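Local coordinates for iron-regulated ABC transporter siderophore-binding protein SirA (Staphylococcus aureus subsp. aureus, PDB 3MWF) that binds the siderophore staphyloferrin B and probably delivers it to an ABC transporter for iron uptake, at residues 249-252 / 256-259; 173-178 / 215-220; 77-82 / 102-107; 10-15 / 96-101. All coordinates share one frame; numbering follows the deposited sequence. Where two conformers were deposited one is given.

Contact 1 of 4, residues 249-252 / 256-259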
loop_
_atom_site.group_PDB
_atom_site.type_symbol
_atom_site.label_atom_id
_atom_site.label_comp_id
_atom_site.label_asym_id
_atom_site.label_seq_id
_atom_site.Cartn_x
_atom_site.Cartn_y
_atom_site.Cartn_z
ATOM N N LYS A 249 2.842 1.701 30.103
ATOM C CA LYS A 249 2.885 3.120 30.504
ATOM C C LYS A 249 3.311 4.022 29.342
ATOM O O LYS A 249 2.848 5.160 29.236
ATOM C CB LYS A 249 3.793 3.335 31.719
ATOM C CG LYS A 249 5.261 2.948 31.523
ATOM C CD LYS A 249 6.255 3.968 32.120
ATOM C CE LYS A 249 6.186 4.109 33.646
ATOM N NZ LYS A 249 7.082 5.235 34.103
ATOM N N GLU A 250 4.177 3.489 28.468
ATOM C CA GLU A 250 4.620 4.261 27.284
ATOM C C GLU A 250 3.455 4.616 26.372
ATOM O O GLU A 250 3.332 5.747 25.919
ATOM C CB GLU A 250 5.706 3.512 26.490
ATOM C CG GLU A 250 7.055 3.365 27.204
ATOM C CD GLU A 250 7.155 2.163 28.153
ATOM O OE1 GLU A 250 6.174 1.387 28.323
ATOM O OE2 GLU A 250 8.258 1.970 28.722
ATOM N N TRP A 251 2.573 3.646 26.119
ATOM C CA TRP A 251 1.450 3.902 25.255
ATOM C C TRP A 251 0.527 4.953 25.893
ATOM O O TRP A 251 0.037 5.859 25.232
ATOM C CB TRP A 251 0.695 2.588 24.993
ATOM C CG TRP A 251 -0.499 2.745 24.105
ATOM C CD1 TRP A 251 -1.797 2.913 24.505
ATOM C CD2 TRP A 251 -0.523 2.707 22.667
ATOM N NE1 TRP A 251 -2.617 2.989 23.413
ATOM C CE2 TRP A 251 -1.859 2.860 22.270
ATOM C CE3 TRP A 251 0.468 2.535 21.675
ATOM C CZ2 TRP A 251 -2.248 2.881 20.924
ATOM C CZ3 TRP A 251 0.084 2.544 20.329
ATOM C CH2 TRP A 251 -1.266 2.724 19.967
ATOM N N LYS A 252 0.316 4.814 27.191
ATOM C CA LYS A 252 -0.620 5.691 27.888
ATOM C C LYS A 252 -0.133 7.143 27.944
ATOM O O LYS A 252 -0.925 8.060 28.157
ATOM C CB LYS A 252 -0.911 5.127 29.261
ATOM C CG LYS A 252 -1.598 3.785 29.105
ATOM C CD LYS A 252 -1.804 3.071 30.407
ATOM C CE LYS A 252 -2.469 1.727 30.120
ATOM N NZ LYS A 252 -3.362 1.803 28.889
ATOM N N ALA A 256 -1.729 11.281 21.450
ATOM C CA ALA A 256 -3.021 10.903 20.873
ATOM C C ALA A 256 -3.832 10.016 21.840
ATOM O O ALA A 256 -5.086 10.060 21.825
ATOM C CB ALA A 256 -2.848 10.211 19.498
ATOM N N VAL A 257 -3.131 9.203 22.630
ATOM C CA VAL A 257 -3.757 8.248 23.544
ATOM C C VAL A 257 -4.420 9.023 24.693
ATOM O O VAL A 257 -5.622 8.838 24.966
ATOM C CB VAL A 257 -2.763 7.196 24.060
ATOM C CG1 VAL A 257 -3.388 6.298 25.120
ATOM C CG2 VAL A 257 -2.287 6.301 22.903
ATOM N N LYS A 258 -3.652 9.942 25.284
ATOM C CA LYS A 258 -4.168 10.875 26.310
ATOM C C LYS A 258 -5.377 11.670 25.872
ATOM O O LYS A 258 -6.294 11.923 26.685
ATOM C CB LYS A 258 -3.056 11.840 26.744
ATOM C CG LYS A 258 -2.049 11.173 27.628
ATOM C CD LYS A 258 -1.061 12.182 28.198
ATOM C CE LYS A 258 -0.202 12.830 27.133
ATOM N NZ LYS A 258 0.571 13.975 27.713
ATOM N N ASN A 259 -5.394 12.080 24.605
ATOM C CA ASN A 259 -6.441 12.931 24.068
ATOM C C ASN A 259 -7.579 12.176 23.392
ATOM O O ASN A 259 -8.415 12.792 22.717
ATOM C CB ASN A 259 -5.844 13.938 23.091
ATOM C CG ASN A 259 -4.850 14.879 23.760
ATOM O OD1 ASN A 259 -4.921 15.124 24.981
ATOM N ND2 ASN A 259 -3.909 15.393 22.978
#
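V257 is the centre of this contact, set against W251 and K252, where two short helical pieces, 249-253 and 255-258, meet across the short link between them. Along 256-259, A256 comes first; it packs on I223 of strand 222-227 and takes no part across the segments.

V257 points at the preceding helix and straddles the carbonyl of W251: W251 O is 3.3 Å from V257 CB and 3.5 Å from V257 CG1. Its other methyl goes to the indole. V257 CG2 sits over one face of the five-membered ring, 3.6 Å from its centroid and 21° off the normal, a CH-pi contact displaced toward the NE1 rim, where V257 CG2 is 3.4 Å from W251 NE1. W251 CG stands anti to the backbone N (chi1 180°), which carries the indole out to V257; the two side chains cross at about a right angle. V257 CG1 also lies 4.0 Å from K252 CA.

At K258 the contact thins to one approach, K258 CG to K252 O at 3.4 Å, made by the aliphatic base of the lysine before its chain bends at chi3. The amino group of K252 is engaged with the carbonyl of T246.

Beyond V257, the indole of W251 reaches M218 and, on strand 222-227, I223 and V225. W251 thus lies between helix 255-258 and that strand, joining the short helices to the mixed sheet of one lobe, consistent with the alpha/beta lobes of periplasmic binding proteins.

Contact 2 of 4, residues 173-178 / 215-220. With SE8 (5-[(2-{[(3S)-5-{[(2S)-2-amino-2-carboxyethyl]amino}-3-carboxy-3-hydroxy-5-oxopentanoyl]amino}ethyl)amino]-2,5-dioxopentanoic acid), chain C.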
loop_
_atom_site.group_PDB
_atom_site.type_symbol
_atom_site.label_atom_id
_atom_site.label_comp_id
_atom_site.label_asym_id
_atom_site.label_seq_id
_atom_site.Cartn_x
_atom_site.Cartn_y
_atom_site.Cartn_z
ATOM N N THR A 173 5.978 -4.819 16.495
ATOM C CA THR A 173 5.091 -3.746 16.131
ATOM C C THR A 173 5.801 -2.910 15.069
ATOM O O THR A 173 7.023 -2.803 15.095
ATOM C CB THR A 173 4.728 -2.891 17.358
ATOM O OG1 THR A 173 3.992 -3.701 18.295
ATOM C CG2 THR A 173 3.883 -1.674 16.973
ATOM N N ARG A 174 5.057 -2.378 14.116
ATOM C CA ARG A 174 5.649 -1.515 13.088
ATOM C C ARG A 174 5.077 -0.104 13.094
ATOM O O ARG A 174 3.949 0.108 13.510
ATOM C CB ARG A 174 5.407 -2.118 11.701
ATOM C CG ARG A 174 6.227 -3.419 11.474
ATOM C CD ARG A 174 5.812 -3.999 10.139
ATOM N NE ARG A 174 6.518 -5.269 9.898
ATOM C CZ ARG A 174 6.604 -5.820 8.688
ATOM N NH1 ARG A 174 5.970 -5.252 7.658
ATOM N NH2 ARG A 174 7.271 -6.975 8.525
ATOM N N ILE A 175 5.860 0.858 12.617
ATOM C CA ILE A 175 5.262 2.165 12.275
ATOM C C ILE A 175 5.395 2.314 10.778
ATOM O O ILE A 175 6.509 2.211 10.252
ATOM C CB ILE A 175 6.016 3.354 12.958
ATOM C CG1 ILE A 175 6.043 3.139 14.467
ATOM C CG2 ILE A 175 5.357 4.690 12.523
ATOM C CD1 ILE A 175 6.987 4.189 15.230
ATOM N N TYR A 176 4.271 2.536 10.081
ATOM C CA TYR A 176 4.296 2.772 8.636
ATOM C C TYR A 176 4.439 4.277 8.465
ATOM O O TYR A 176 3.465 4.974 8.248
ATOM C CB TYR A 176 3.038 2.199 7.935
ATOM C CG TYR A 176 3.156 0.720 7.762
ATOM C CD1 TYR A 176 3.085 -0.132 8.866
ATOM C CD2 TYR A 176 3.372 0.164 6.489
ATOM C CE1 TYR A 176 3.258 -1.523 8.725
ATOM C CE2 TYR A 176 3.535 -1.213 6.331
ATOM C CZ TYR A 176 3.476 -2.053 7.452
ATOM O OH TYR A 176 3.638 -3.416 7.347
ATOM N N ALA A 177 5.678 4.750 8.632
ATOM C CA ALA A 177 6.012 6.175 8.552
ATOM C C ALA A 177 5.855 6.645 7.118
ATOM O O ALA A 177 5.157 7.628 6.835
ATOM C CB ALA A 177 7.457 6.406 9.069
ATOM N N GLY A 178 6.481 5.884 6.225
ATOM C CA GLY A 178 6.175 5.869 4.810
ATOM C C GLY A 178 5.341 4.622 4.555
ATOM O O GLY A 178 4.369 4.333 5.275
ATOM N N ILE A 215 8.086 2.913 22.012
ATOM C CA ILE A 215 6.752 3.475 21.790
ATOM C C ILE A 215 6.739 5.010 21.588
ATOM O O ILE A 215 5.992 5.509 20.739
ATOM C CB ILE A 215 5.766 2.991 22.869
ATOM C CG1 ILE A 215 5.341 1.550 22.523
ATOM C CG2 ILE A 215 4.557 3.932 22.956
ATOM C CD1 ILE A 215 4.622 0.817 23.676
ATOM N N PRO A 216 7.590 5.767 22.314
ATOM C CA PRO A 216 7.582 7.209 22.048
ATOM C C PRO A 216 7.798 7.652 20.604
ATOM O O PRO A 216 7.386 8.750 20.247
ATOM C CB PRO A 216 8.702 7.724 22.967
ATOM C CG PRO A 216 8.584 6.806 24.159
ATOM C CD PRO A 216 8.372 5.449 23.526
ATOM N N LEU A 217 8.458 6.822 19.783
ATOM C CA LEU A 217 8.636 7.127 18.376
ATOM C C LEU A 217 7.295 7.263 17.629
ATOM O O LEU A 217 7.233 7.908 16.572
ATOM C CB LEU A 217 9.568 6.089 17.703
ATOM C CG LEU A 217 10.067 6.343 16.274
ATOM C CD1 LEU A 217 10.865 7.657 16.207
ATOM C CD2 LEU A 217 10.936 5.153 15.760
ATOM N N MET A 218 6.246 6.656 18.187
ATOM C CA MET A 218 4.907 6.694 17.622
ATOM C C MET A 218 4.184 8.004 17.887
ATOM O O MET A 218 3.068 8.212 17.391
ATOM C CB MET A 218 4.063 5.580 18.284
ATOM C CG MET A 218 4.631 4.195 18.035
ATOM S SD MET A 218 3.640 3.039 19.011
ATOM C CE MET A 218 4.521 1.548 18.613
ATOM N N ASN A 219 4.764 8.879 18.719
ATOM C CA ASN A 219 3.978 10.027 19.184
ATOM C C ASN A 219 3.400 10.863 18.043
ATOM O O ASN A 219 4.061 11.108 17.042
ATOM C CB ASN A 219 4.789 10.930 20.132
ATOM C CG ASN A 219 3.873 11.801 20.981
ATOM O OD1 ASN A 219 2.744 11.391 21.327
ATOM N ND2 ASN A 219 4.319 13.022 21.276
ATOM N N ALA A 220 2.147 11.296 18.207
ATOM C CA ALA A 220 1.403 11.991 17.183
ATOM C C ALA A 220 0.176 12.610 17.830
ATOM O O ALA A 220 -0.203 12.233 18.948
ATOM C CB ALA A 220 0.967 11.004 16.089
HETATM C C1 SE8 C . 5.737 -10.417 3.683
HETATM C C2 SE8 C . 4.920 -10.250 4.934
HETATM C C3 SE8 C . 3.433 -10.270 4.615
HETATM N N4 SE8 C . 3.009 -9.124 3.816
HETATM C C5 SE8 C . 2.529 -8.028 4.368
HETATM C C6 SE8 C . 2.283 -6.858 3.448
HETATM C C7 SE8 C . 3.568 -6.058 3.230
HETATM C C8 SE8 C . 3.289 -4.993 2.153
HETATM C C9 SE8 C . 4.406 -3.967 1.976
HETATM N N10 SE8 C . 5.663 -4.379 2.125
HETATM C C11 SE8 C . 6.733 -3.429 1.927
HETATM C C12 SE8 C . 7.636 -3.859 0.784
HETATM N N13 SE8 C . 8.939 -3.209 0.837
HETATM C C14 SE8 C . 9.982 -3.643 1.606
HETATM C C15 SE8 C . 9.985 -5.050 2.127
HETATM C C16 SE8 C . 9.084 -4.955 3.333
HETATM C C17 SE8 C . 8.289 -6.183 3.655
HETATM C C18 SE8 C . 8.493 -6.662 5.012
HETATM O O19 SE8 C . 5.801 -11.560 3.159
HETATM O O20 SE8 C . 6.359 -9.428 3.248
HETATM N N21 SE8 C . 5.299 -8.983 5.588
HETATM O O22 SE8 C . 2.285 -7.911 5.553
HETATM C C23 SE8 C . 4.035 -5.449 4.540
HETATM O O24 SE8 C . 3.441 -4.442 4.999
HETATM O O25 SE8 C . 5.020 -5.949 5.140
HETATM O O26 SE8 C . 4.608 -6.963 2.817
HETATM O O27 SE8 C . 4.120 -2.809 1.687
HETATM O O28 SE8 C . 10.913 -2.924 1.919
HETATM O O29 SE8 C . 7.436 -6.656 2.899
HETATM O O30 SE8 C . 7.597 -7.317 5.534
HETATM O O31 SE8 C . 9.544 -6.366 5.635
#
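Strand 173-176 forms part of the wall of the siderophore pocket, and its residues alternate: T173 and I175 turn toward the 3-10 turn 215-218, while R174 and Y176 serve bound staphyloferrin B on the other side of the sheet. The contact between the two segments is wholly apolar. I175 CD1, at the end of a side chain with CG1 anti to the carbonyl carbon (chi1 -56°), lies between two neighbours, 3.7 Å from M218 CG and 3.9 Å from L217 CG. M218, extended beyond CG, carries its methyl back toward the start of the strand, where M218 CE is 3.7 Å from T173 CG2. W245 of helix 236-246 also packs on T173 and M218.

On the ligand side, one carboxylate is gripped through both oxygens. R174 NH1 donates to SE8 O25 at 2.8 Å in the plane of the guanidinium, and Y176 OH donates to SE8 O24 at 2.6 Å, with the oxygen at the edge of the phenol ring. R174 NH2 reaches a second carboxylate at SE8 O30, 3.0 Å away. The same NH1 donates to Y176 OH (3.0 Å, 145°), 18° out of the guanidinium plane, so the arginine steadies the tyrosine hydroxyl. R93, R169 and N272 add further bonds, and the three arginines probably make the pocket electropositive, suited to an anionic siderophore held between the two lobes of the binding-protein fold.

Contact 3 of 4, residues 77-82 / 102-107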
loop_
_atom_site.group_PDB
_atom_site.type_symbol
_atom_site.label_atom_id
_atom_site.label_comp_id
_atom_site.label_asym_id
_atom_site.label_seq_id
_atom_site.Cartn_x
_atom_site.Cartn_y
_atom_site.Cartn_z
ATOM N N GLU A 77 6.340 -21.389 -13.268
ATOM C CA GLU A 77 5.657 -22.310 -14.192
ATOM C C GLU A 77 4.214 -21.890 -14.464
ATOM O O GLU A 77 3.771 -21.881 -15.596
ATOM C CB GLU A 77 5.703 -23.749 -13.686
ATOM C CG GLU A 77 5.160 -24.739 -14.711
ATOM C CD GLU A 77 4.999 -26.131 -14.138
ATOM O OE1 GLU A 77 5.607 -26.399 -13.073
ATOM O OE2 GLU A 77 4.256 -26.946 -14.751
ATOM N N GLU A 78 3.481 -21.494 -13.426
ATOM C CA GLU A 78 2.116 -21.041 -13.635
ATOM C C GLU A 78 2.053 -19.748 -14.444
ATOM O O GLU A 78 1.145 -19.566 -15.233
ATOM C CB GLU A 78 1.412 -20.866 -12.287
ATOM C CG GLU A 78 1.315 -22.173 -11.495
ATOM C CD GLU A 78 0.504 -23.244 -12.234
ATOM O OE1 GLU A 78 -0.488 -22.901 -12.903
ATOM O OE2 GLU A 78 0.881 -24.429 -12.166
ATOM N N ILE A 79 3.006 -18.834 -14.228
ATOM C CA ILE A 79 3.077 -17.617 -15.029
ATOM C C ILE A 79 3.306 -17.991 -16.507
ATOM O O ILE A 79 2.590 -17.523 -17.393
ATOM C CB ILE A 79 4.219 -16.704 -14.532
ATOM C CG1 ILE A 79 3.974 -16.297 -13.073
ATOM C CG2 ILE A 79 4.393 -15.463 -15.440
ATOM C CD1 ILE A 79 5.135 -15.497 -12.452
ATOM N N SER A 80 4.277 -18.870 -16.735
ATOM C CA SER A 80 4.616 -19.307 -18.098
ATOM C C SER A 80 3.401 -19.884 -18.838
ATOM O O SER A 80 3.183 -19.575 -20.016
ATOM C CB SER A 80 5.718 -20.355 -18.060
ATOM O OG SER A 80 6.115 -20.644 -19.393
ATOM N N LYS A 81 2.620 -20.707 -18.131
ATOM C CA LYS A 81 1.441 -21.366 -18.711
ATOM C C LYS A 81 0.351 -20.430 -19.178
ATOM O O LYS A 81 -0.470 -20.790 -20.032
ATOM C CB LYS A 81 0.868 -22.408 -17.747
ATOM C CG LYS A 81 1.738 -23.647 -17.683
ATOM C CD LYS A 81 1.102 -24.781 -16.889
ATOM C CE LYS A 81 1.469 -24.727 -15.424
ATOM N NZ LYS A 81 0.792 -25.806 -14.629
ATOM N N LEU A 82 0.330 -19.218 -18.628
ATOM C CA LEU A 82 -0.640 -18.235 -19.032
ATOM C C LEU A 82 -0.303 -17.524 -20.331
ATOM O O LEU A 82 -1.133 -16.796 -20.853
ATOM C CB LEU A 82 -0.884 -17.223 -17.907
ATOM C CG LEU A 82 -1.554 -17.871 -16.700
ATOM C CD1 LEU A 82 -1.464 -16.897 -15.498
ATOM C CD2 LEU A 82 -2.989 -18.211 -17.035
ATOM N N SER A 102 11.729 -12.321 -17.315
ATOM C CA SER A 102 11.963 -11.753 -18.648
ATOM C C SER A 102 12.039 -12.824 -19.726
ATOM O O SER A 102 11.729 -12.553 -20.878
ATOM C CB SER A 102 13.252 -10.899 -18.676
ATOM O OG SER A 102 13.072 -9.747 -17.857
ATOM N N LYS A 103 12.430 -14.036 -19.359
ATOM C CA LYS A 103 12.452 -15.140 -20.346
ATOM C C LYS A 103 11.047 -15.591 -20.733
ATOM O O LYS A 103 10.812 -16.139 -21.811
ATOM C CB LYS A 103 13.280 -16.313 -19.852
ATOM C CG LYS A 103 14.775 -16.029 -19.842
ATOM C CD LYS A 103 15.558 -17.133 -19.168
ATOM C CE LYS A 103 15.444 -18.461 -19.908
ATOM N NZ LYS A 103 16.158 -19.514 -19.105
ATOM N N ILE A 104 10.090 -15.354 -19.848
ATOM C CA ILE A 104 8.689 -15.659 -20.136
ATOM C C ILE A 104 7.991 -14.604 -20.981
ATOM O O ILE A 104 7.324 -14.917 -21.983
ATOM C CB ILE A 104 7.906 -15.908 -18.794
ATOM C CG1 ILE A 104 8.589 -17.012 -17.969
ATOM C CG2 ILE A 104 6.399 -16.154 -19.078
ATOM C CD1 ILE A 104 8.040 -17.182 -16.547
ATOM N N ALA A 105 8.109 -13.337 -20.579
ATOM C CA ALA A 105 7.466 -12.233 -21.240
ATOM C C ALA A 105 8.141 -10.922 -20.853
ATOM O O ALA A 105 8.814 -10.869 -19.810
ATOM C CB ALA A 105 5.973 -12.170 -20.853
ATOM N N PRO A 106 7.939 -9.859 -21.656
ATOM C CA PRO A 106 8.446 -8.543 -21.273
ATOM C C PRO A 106 7.964 -8.243 -19.860
ATOM O O PRO A 106 6.768 -8.404 -19.563
ATOM C CB PRO A 106 7.765 -7.602 -22.268
ATOM C CG PRO A 106 7.551 -8.453 -23.487
ATOM C CD PRO A 106 7.169 -9.794 -22.913
ATOM N N THR A 107 8.905 -7.859 -19.007
ATOM C CA THR A 107 8.624 -7.687 -17.590
ATOM C C THR A 107 9.056 -6.274 -17.198
ATOM O O THR A 107 10.190 -5.851 -17.483
ATOM C CB THR A 107 9.407 -8.702 -16.742
ATOM O OG1 THR A 107 8.982 -10.023 -17.063
ATOM C CG2 THR A 107 9.166 -8.456 -15.228
#
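No ring or side-chain amide lies where I104 meets I79 and S80; the flat groups nearby are the carboxylates of E77 and E78, which belong to helix 76-81 and not to the interface. K81 NZ meets E78 OE2 at 2.8 Å from above the carboxylate plane, 37° out of it, in a salt bridge, and its pair with E77 OE2 is long.

The contact proper rests on the two branches of I104. With CG2 anti to its backbone N and CG1 anti to the carbonyl carbon (chi1 -55°), the side chain presents both methyls to the helix: I104 CG2 lies against the backbone at S80 CA, 3.8 Å away, and I104 CD1 rests 4.1 Å from S80 N. I104 CD1 also meets I79 CG2 at 4.2 Å, the two isoleucines crossing at about a right angle. These are ordinary van der Waals distances, and the buried seam is small. Just after helix 98-104, T107 OG1 is hydrogen-bonded to A105 O at 2.9 Å.

I79 continues inward to V68 of strand 66-70, I87 of strand 86-90 and L101 of helix 98-104, while I104 also touches P84; I104, at the end of helix 98-104, thus meets helix 76-81, and I79 reaches the mixed sheet.

Contact 4 of 4, residues 10-15 / 96-101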
loop_
_atom_site.group_PDB
_atom_site.type_symbol
_atom_site.label_atom_id
_atom_site.label_comp_id
_atom_site.label_asym_id
_atom_site.label_seq_id
_atom_site.Cartn_x
_atom_site.Cartn_y
_atom_site.Cartn_z
ATOM N N HIS A 10 12.732 1.012 -16.282
ATOM C CA HIS A 10 12.061 0.718 -15.016
ATOM C C HIS A 10 13.099 0.324 -13.983
ATOM O O HIS A 10 14.312 0.467 -14.231
ATOM C CB HIS A 10 10.988 -0.372 -15.227
ATOM C CG HIS A 10 11.526 -1.616 -15.848
ATOM N ND1 HIS A 10 12.131 -2.609 -15.112
ATOM C CD2 HIS A 10 11.589 -2.010 -17.143
ATOM C CE1 HIS A 10 12.540 -3.570 -15.926
ATOM N NE2 HIS A 10 12.226 -3.227 -17.164
ATOM N N ALA A 11 12.651 -0.160 -12.823
ATOM C CA ALA A 11 13.571 -0.385 -11.713
ATOM C C ALA A 11 14.624 -1.459 -11.952
ATOM O O ALA A 11 15.655 -1.460 -11.292
ATOM C CB ALA A 11 12.778 -0.676 -10.394
ATOM N N MET A 12 14.368 -2.366 -12.895
ATOM C CA MET A 12 15.284 -3.461 -13.123
ATOM C C MET A 12 15.973 -3.406 -14.480
ATOM O O MET A 12 16.630 -4.367 -14.878
ATOM C CB MET A 12 14.571 -4.799 -12.950
ATOM C CG MET A 12 14.316 -5.180 -11.516
ATOM S SD MET A 12 15.860 -5.441 -10.615
ATOM C CE MET A 12 16.546 -6.919 -11.413
ATOM N N GLY A 13 15.840 -2.291 -15.176
ATOM C CA GLY A 13 16.525 -2.142 -16.463
ATOM C C GLY A 13 15.599 -1.617 -17.527
ATOM O O GLY A 13 14.686 -0.848 -17.236
ATOM N N THR A 14 15.858 -2.021 -18.773
ATOM C CA THR A 14 15.043 -1.611 -19.912
ATOM C C THR A 14 14.318 -2.803 -20.525
ATOM O O THR A 14 14.917 -3.868 -20.723
ATOM C CB THR A 14 15.952 -0.972 -20.998
ATOM O OG1 THR A 14 16.562 0.207 -20.448
ATOM C CG2 THR A 14 15.165 -0.623 -22.235
ATOM N N THR A 15 13.038 -2.608 -20.847
ATOM C CA THR A 15 12.206 -3.667 -21.438
ATOM C C THR A 15 11.519 -3.188 -22.699
ATOM O O THR A 15 10.932 -2.115 -22.699
ATOM C CB THR A 15 11.146 -4.182 -20.403
ATOM O OG1 THR A 15 11.833 -4.872 -19.366
ATOM C CG2 THR A 15 10.155 -5.154 -21.034
ATOM N N LYS A 96 15.496 -11.233 -7.635
ATOM C CA LYS A 96 16.319 -12.417 -7.893
ATOM C C LYS A 96 15.811 -13.294 -9.045
ATOM O O LYS A 96 16.575 -14.080 -9.598
ATOM C CB LYS A 96 16.514 -13.231 -6.601
ATOM C CG LYS A 96 17.480 -12.579 -5.602
ATOM C CD LYS A 96 17.849 -13.550 -4.472
ATOM C CE LYS A 96 19.167 -13.173 -3.785
ATOM N NZ LYS A 96 19.063 -11.900 -2.989
ATOM N N VAL A 97 14.534 -13.161 -9.408
ATOM C CA VAL A 97 13.980 -13.921 -10.516
ATOM C C VAL A 97 13.650 -13.051 -11.744
ATOM O O VAL A 97 12.970 -13.506 -12.649
ATOM C CB VAL A 97 12.722 -14.711 -10.091
ATOM C CG1 VAL A 97 13.060 -15.604 -8.912
ATOM C CG2 VAL A 97 11.576 -13.747 -9.738
ATOM N N TYR A 98 14.070 -11.783 -11.731
ATOM C CA TYR A 98 13.733 -10.873 -12.833
ATOM C C TYR A 98 14.150 -11.434 -14.204
ATOM O O TYR A 98 13.393 -11.316 -15.178
ATOM C CB TYR A 98 14.356 -9.467 -12.642
ATOM C CG TYR A 98 14.104 -8.602 -13.842
ATOM C CD1 TYR A 98 12.845 -8.040 -14.071
ATOM C CD2 TYR A 98 15.113 -8.379 -14.782
ATOM C CE1 TYR A 98 12.597 -7.245 -15.193
ATOM C CE2 TYR A 98 14.879 -7.593 -15.921
ATOM C CZ TYR A 98 13.625 -7.035 -16.118
ATOM O OH TYR A 98 13.417 -6.270 -17.235
ATOM N N ASP A 99 15.351 -12.014 -14.288
ATOM C CA ASP A 99 15.801 -12.563 -15.587
ATOM C C ASP A 99 14.904 -13.731 -16.027
ATOM O O ASP A 99 14.609 -13.871 -17.235
ATOM C CB ASP A 99 17.249 -13.053 -15.547
ATOM C CG ASP A 99 18.277 -11.945 -15.342
ATOM O OD1 ASP A 99 17.946 -10.734 -15.320
ATOM O OD2 ASP A 99 19.451 -12.325 -15.143
ATOM N N GLN A 100 14.484 -14.544 -15.055
ATOM C CA GLN A 100 13.614 -15.686 -15.325
ATOM C C GLN A 100 12.235 -15.210 -15.795
ATOM O O GLN A 100 11.647 -15.784 -16.710
ATOM C CB GLN A 100 13.511 -16.593 -14.092
ATOM C CG GLN A 100 14.847 -17.258 -13.705
ATOM C CD GLN A 100 14.821 -17.997 -12.376
ATOM O OE1 GLN A 100 14.471 -19.179 -12.316
ATOM N NE2 GLN A 100 15.235 -17.318 -11.305
ATOM N N LEU A 101 11.733 -14.140 -15.174
ATOM C CA LEU A 101 10.485 -13.517 -15.592
ATOM C C LEU A 101 10.600 -12.978 -17.019
ATOM O O LEU A 101 9.695 -13.184 -17.829
ATOM C CB LEU A 101 10.065 -12.385 -14.650
ATOM C CG LEU A 101 9.609 -12.839 -13.268
ATOM C CD1 LEU A 101 9.450 -11.599 -12.396
ATOM C CD2 LEU A 101 8.280 -13.639 -13.317
HETATM O O HOH W 1 15.307 -6.017 -19.007
#
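The N-terminal beta hairpin, strands 6-10 and 13-17 joined by a type I turn from H10 to G13, docks on the start of helix 98-104 through M12 and Y98. Y98 has CG anti to its backbone N (chi1 175°), which sends the phenol out to the hairpin. M12 lies over one face: M12 CB stands 3.7 Å from the ring centroid and only 6° off the normal. Its chain, bent at both chi2 and chi3, folds back along the tyrosine until M12 CE is 3.6 Å from Y98 CB, with the sulfur in an oblique Met-aromatic contact.

H10 has CG between the backbone N and the carbonyl carbon (chi1 55°), with G13 O over the centre of one imidazole face. Two hydrogen bonds within the hairpin restrain it: M12 N donates to H10 ND1 from far out of the ring plane, and H10 NE2 donates, less tilted, to T15 OG1 at 2.8 Å. The imidazole and phenol meet obliquely. T15 OG1 and Y98 OH both probably hydrogen-bond to T107 O on strand 107-110. A water bridges the segments, donating to T14 O at 2.8 Å and lying 2.6 Å from Y98 OH.

In the fold
From the N terminus, the hairpin at 10-15 opens contact 4, and helix 76-81 opens contact 3 before contact 4 closes at 96-101; contact 3 then closes at 102-107. The two therefore cross, share helix 98-104 and meet at T107, tying the hairpin and helix 98-104 to edge strand 107-110, and helix 76-81 to strands further in. Helices 116-127 and 130-155 follow, and the chain enters the other lobe. There contact 2 closes the loop from 173-178 to 215-220, and contact 1 follows in series as a tight local closure from 249-252 to 256-259. These two also touch, W251 on M218 and I215. Contacts 1 and 3 lie on opposite sides of the chain's centre, their centres about 50 Å apart.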